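Local coordinates for protein ricin B-related lectin (Polyporus squamosus, PDB 3PHZ) that binds sialylated galactosides through a beta-trefoil lectin domain joined to a calcium-binding C-terminal domain, at residues Asn30-Val35 / Ala83-Arg88. Residues are numbered along the deposited sequence; the frame is centred on the assembly and turned at random.
Sequences NKSPDV and AIIGYR. With SIA (N-acetyl-alpha-neuraminic acid), chain E; GAL (beta-D-galactopyranose), chain C.
Pro33 and Val35 hold the loop against strand 82-87 by two backbone hydrogen bonds that flank Asp34 and Ile85, a single beta bridge. Gly86 N gives its hydrogen to Pro33 O at 2.9 Å, nearly straight at 164°, and Val35 N reaches Ile84 O at 2.9 Å. Proline has no N-H to offer, but its carbonyl is the acceptor here and its CD rests 3.6 Å from Gly86 O. One end is apolar: Val35 CG2 meets Ile84 CG2 at 3.7 Å, and both branched side chains also touch Val130, a buried setting that suits them.

The sugar end is packed as closely. Ser32, small and polar, fits between protein and ligand: with chi1 -62° its hydroxyl lies beside its own backbone N, and both face the sialic acid. OG donates to sialic acid O1A at 2.6 Å; the backbone N hydrogen-bonds to the hydroxyl O8 and, weakly, to O1A. The same OG sits in the plane of the Tyr87 ring at its edge, 3.3 Å from CD1, and galactose C4 lies over the ring centre. The solvent side is looser: there exposed Lys31 NZ forms a salt bridge with Asp34 OD2, while its CB borders the sialic acid. A galactose lying over the face of an aromatic ring, with Asp72, Gly75, His76 and Asn94 hydrogen-bonded to the sugar, is the hallmark of a ricin-type beta-trefoil galactose site, here extended by the loop to sialic acid.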
loop_
_atom_site.group_PDB
_atom_site.type_symbol
_atom_site.label_atom_id
_atom_site.label_comp_id
_atom_site.label_asym_id
_atom_site.label_seq_id
_atom_site.Cartn_x
_atom_site.Cartn_y
_atom_site.Cartn_z
ATOM N N ASN A 30 27.748 29.101 16.476
ATOM C CA ASN A 30 26.473 29.364 15.788
ATOM C C ASN A 30 25.244 29.264 16.733
ATOM O O ASN A 30 25.391 29.270 17.964
ATOM C CB ASN A 30 26.324 28.489 14.509
ATOM C CG ASN A 30 26.132 26.965 14.815
ATOM O OD1 ASN A 30 26.267 26.516 15.974
ATOM N ND2 ASN A 30 25.806 26.176 13.758
ATOM N N LYS A 31 24.048 29.171 16.149
ATOM C CA LYS A 31 22.810 29.269 16.913
ATOM C C LYS A 31 21.698 28.400 16.349
ATOM O O LYS A 31 21.696 28.033 15.162
ATOM C CB LYS A 31 22.331 30.730 16.991
ATOM C CG LYS A 31 22.531 31.534 15.725
ATOM C CD LYS A 31 21.709 32.806 15.739
ATOM C CE LYS A 31 20.619 32.710 14.649
ATOM N NZ LYS A 31 19.276 33.171 15.111
ATOM N N SER A 32 20.727 28.106 17.208
ATOM C CA SER A 32 19.600 27.246 16.834
ATOM C C SER A 32 18.569 28.025 16.029
ATOM O O SER A 32 18.509 29.244 16.140
ATOM C CB SER A 32 18.984 26.672 18.094
ATOM O OG SER A 32 19.943 25.881 18.759
ATOM N N PRO A 33 17.716 27.332 15.247
ATOM C CA PRO A 33 16.635 28.066 14.519
ATOM C C PRO A 33 15.629 28.665 15.494
ATOM O O PRO A 33 15.293 28.025 16.489
ATOM C CB PRO A 33 15.949 26.984 13.673
ATOM C CG PRO A 33 16.301 25.648 14.329
ATOM C CD PRO A 33 17.663 25.867 15.047
ATOM N N ASP A 34 15.154 29.879 15.228
ATOM C CA ASP A 34 14.138 30.489 16.097
ATOM C C ASP A 34 12.760 30.008 15.748
ATOM O O ASP A 34 12.474 29.717 14.575
ATOM C CB ASP A 34 14.135 31.991 15.927
ATOM C CG ASP A 34 15.407 32.627 16.437
ATOM O OD1 ASP A 34 15.944 32.182 17.471
ATOM O OD2 ASP A 34 15.859 33.560 15.755
ATOM N N VAL A 35 11.888 29.951 16.753
ATOM C CA VAL A 35 10.450 29.933 16.485
ATOM C C VAL A 35 10.128 31.341 15.956
ATOM O O VAL A 35 10.570 32.371 16.527
ATOM C CB VAL A 35 9.692 29.622 17.782
ATOM C CG1 VAL A 35 8.140 29.748 17.640
ATOM C CG2 VAL A 35 10.117 28.156 18.294
ATOM N N ALA A 83 15.235 34.419 23.361
ATOM C CA ALA A 83 14.710 33.715 22.190
ATOM C C ALA A 83 14.030 32.384 22.521
ATOM O O ALA A 83 14.486 31.631 23.417
ATOM C CB ALA A 83 15.822 33.489 21.187
ATOM N N ILE A 84 12.930 32.104 21.801
ATOM C CA ILE A 84 12.329 30.756 21.812
ATOM C C ILE A 84 12.886 30.136 20.543
ATOM O O ILE A 84 12.744 30.716 19.428
ATOM C CB ILE A 84 10.754 30.791 21.722
ATOM C CG1 ILE A 84 10.086 31.692 22.771
ATOM C CG2 ILE A 84 10.176 29.354 21.759
ATOM C CD1 ILE A 84 10.417 31.338 24.154
ATOM N N ILE A 85 13.476 28.956 20.674
ATOM C CA ILE A 85 14.141 28.264 19.583
ATOM C C ILE A 85 13.592 26.816 19.399
ATOM O O ILE A 85 12.833 26.333 20.244
ATOM C CB ILE A 85 15.713 28.226 19.870
ATOM C CG1 ILE A 85 15.985 27.453 21.167
ATOM C CG2 ILE A 85 16.230 29.677 20.020
ATOM C CD1 ILE A 85 17.476 27.130 21.478
ATOM N N GLY A 86 14.017 26.139 18.319
ATOM C CA GLY A 86 13.773 24.716 18.141
ATOM C C GLY A 86 15.068 24.006 18.527
ATOM O O GLY A 86 16.119 24.261 17.933
ATOM N N TYR A 87 15.008 23.114 19.505
ATOM C CA TYR A 87 16.251 22.447 19.955
ATOM C C TYR A 87 16.089 20.916 20.101
ATOM O O TYR A 87 14.991 20.403 20.364
ATOM C CB TYR A 87 16.673 23.096 21.281
ATOM C CG TYR A 87 18.140 22.898 21.693
ATOM C CD1 TYR A 87 19.170 23.576 21.027
ATOM C CD2 TYR A 87 18.476 22.006 22.689
ATOM C CE1 TYR A 87 20.512 23.409 21.392
ATOM C CE2 TYR A 87 19.818 21.811 23.073
ATOM C CZ TYR A 87 20.820 22.503 22.413
ATOM O OH TYR A 87 22.156 22.319 22.816
ATOM N N ARG A 88 17.193 20.172 19.996
ATOM C CA ARG A 88 17.097 18.732 20.153
ATOM C C ARG A 88 16.539 18.380 21.554
ATOM O O ARG A 88 16.721 19.183 22.512
ATOM C CB ARG A 88 18.504 18.137 19.929
ATOM C CG ARG A 88 19.516 18.644 20.900
ATOM C CD ARG A 88 20.804 17.857 20.726
ATOM N NE ARG A 88 21.679 18.096 21.861
ATOM C CZ ARG A 88 22.557 19.090 21.927
ATOM N NH1 ARG A 88 22.691 19.957 20.908
ATOM N NH2 ARG A 88 23.302 19.216 23.013
HETATM C C1 SIA E . 22.469 27.055 20.722
HETATM C C2 SIA E . 23.070 27.880 21.881
HETATM C C3 SIA E . 24.607 27.993 21.762
HETATM C C4 SIA E . 25.179 29.355 21.323
HETATM C C5 SIA E . 24.214 30.545 21.157
HETATM C C6 SIA E . 22.719 30.129 21.055
HETATM C C7 SIA E . 21.730 31.306 21.150
HETATM C C8 SIA E . 20.252 30.851 20.961
HETATM C C9 SIA E . 19.278 32.026 20.840
HETATM C C10 SIA E . 25.092 32.564 20.002
HETATM C C11 SIA E . 25.635 33.211 18.718
HETATM N N5 SIA E . 24.724 31.274 19.990
HETATM O O1A SIA E . 21.410 27.445 20.171
HETATM O O1B SIA E . 23.021 25.993 20.347
HETATM O O4 SIA E . 26.187 29.752 22.263
HETATM O O6 SIA E . 22.373 29.145 22.059
HETATM O O7 SIA E . 21.867 31.912 22.443
HETATM O O8 SIA E . 20.065 29.979 19.825
HETATM O O9 SIA E . 19.490 32.751 19.617
HETATM O O10 SIA E . 24.974 33.230 21.025
HETATM C C1 GAL C . 21.447 25.311 26.596
HETATM C C2 GAL C . 20.120 24.617 26.923
HETATM C C3 GAL C . 19.324 24.097 25.692
HETATM C C4 GAL C . 19.192 25.209 24.666
HETATM C C5 GAL C . 20.592 25.761 24.404
HETATM C C6 GAL C . 20.626 26.924 23.462
HETATM O O2 GAL C . 20.319 23.538 27.802
HETATM O O3 GAL C . 18.050 23.637 26.143
HETATM O O4 GAL C . 18.382 26.277 25.127
HETATM O O5 GAL C . 21.157 26.263 25.605
HETATM O O6 GAL C . 22.028 27.106 23.258
#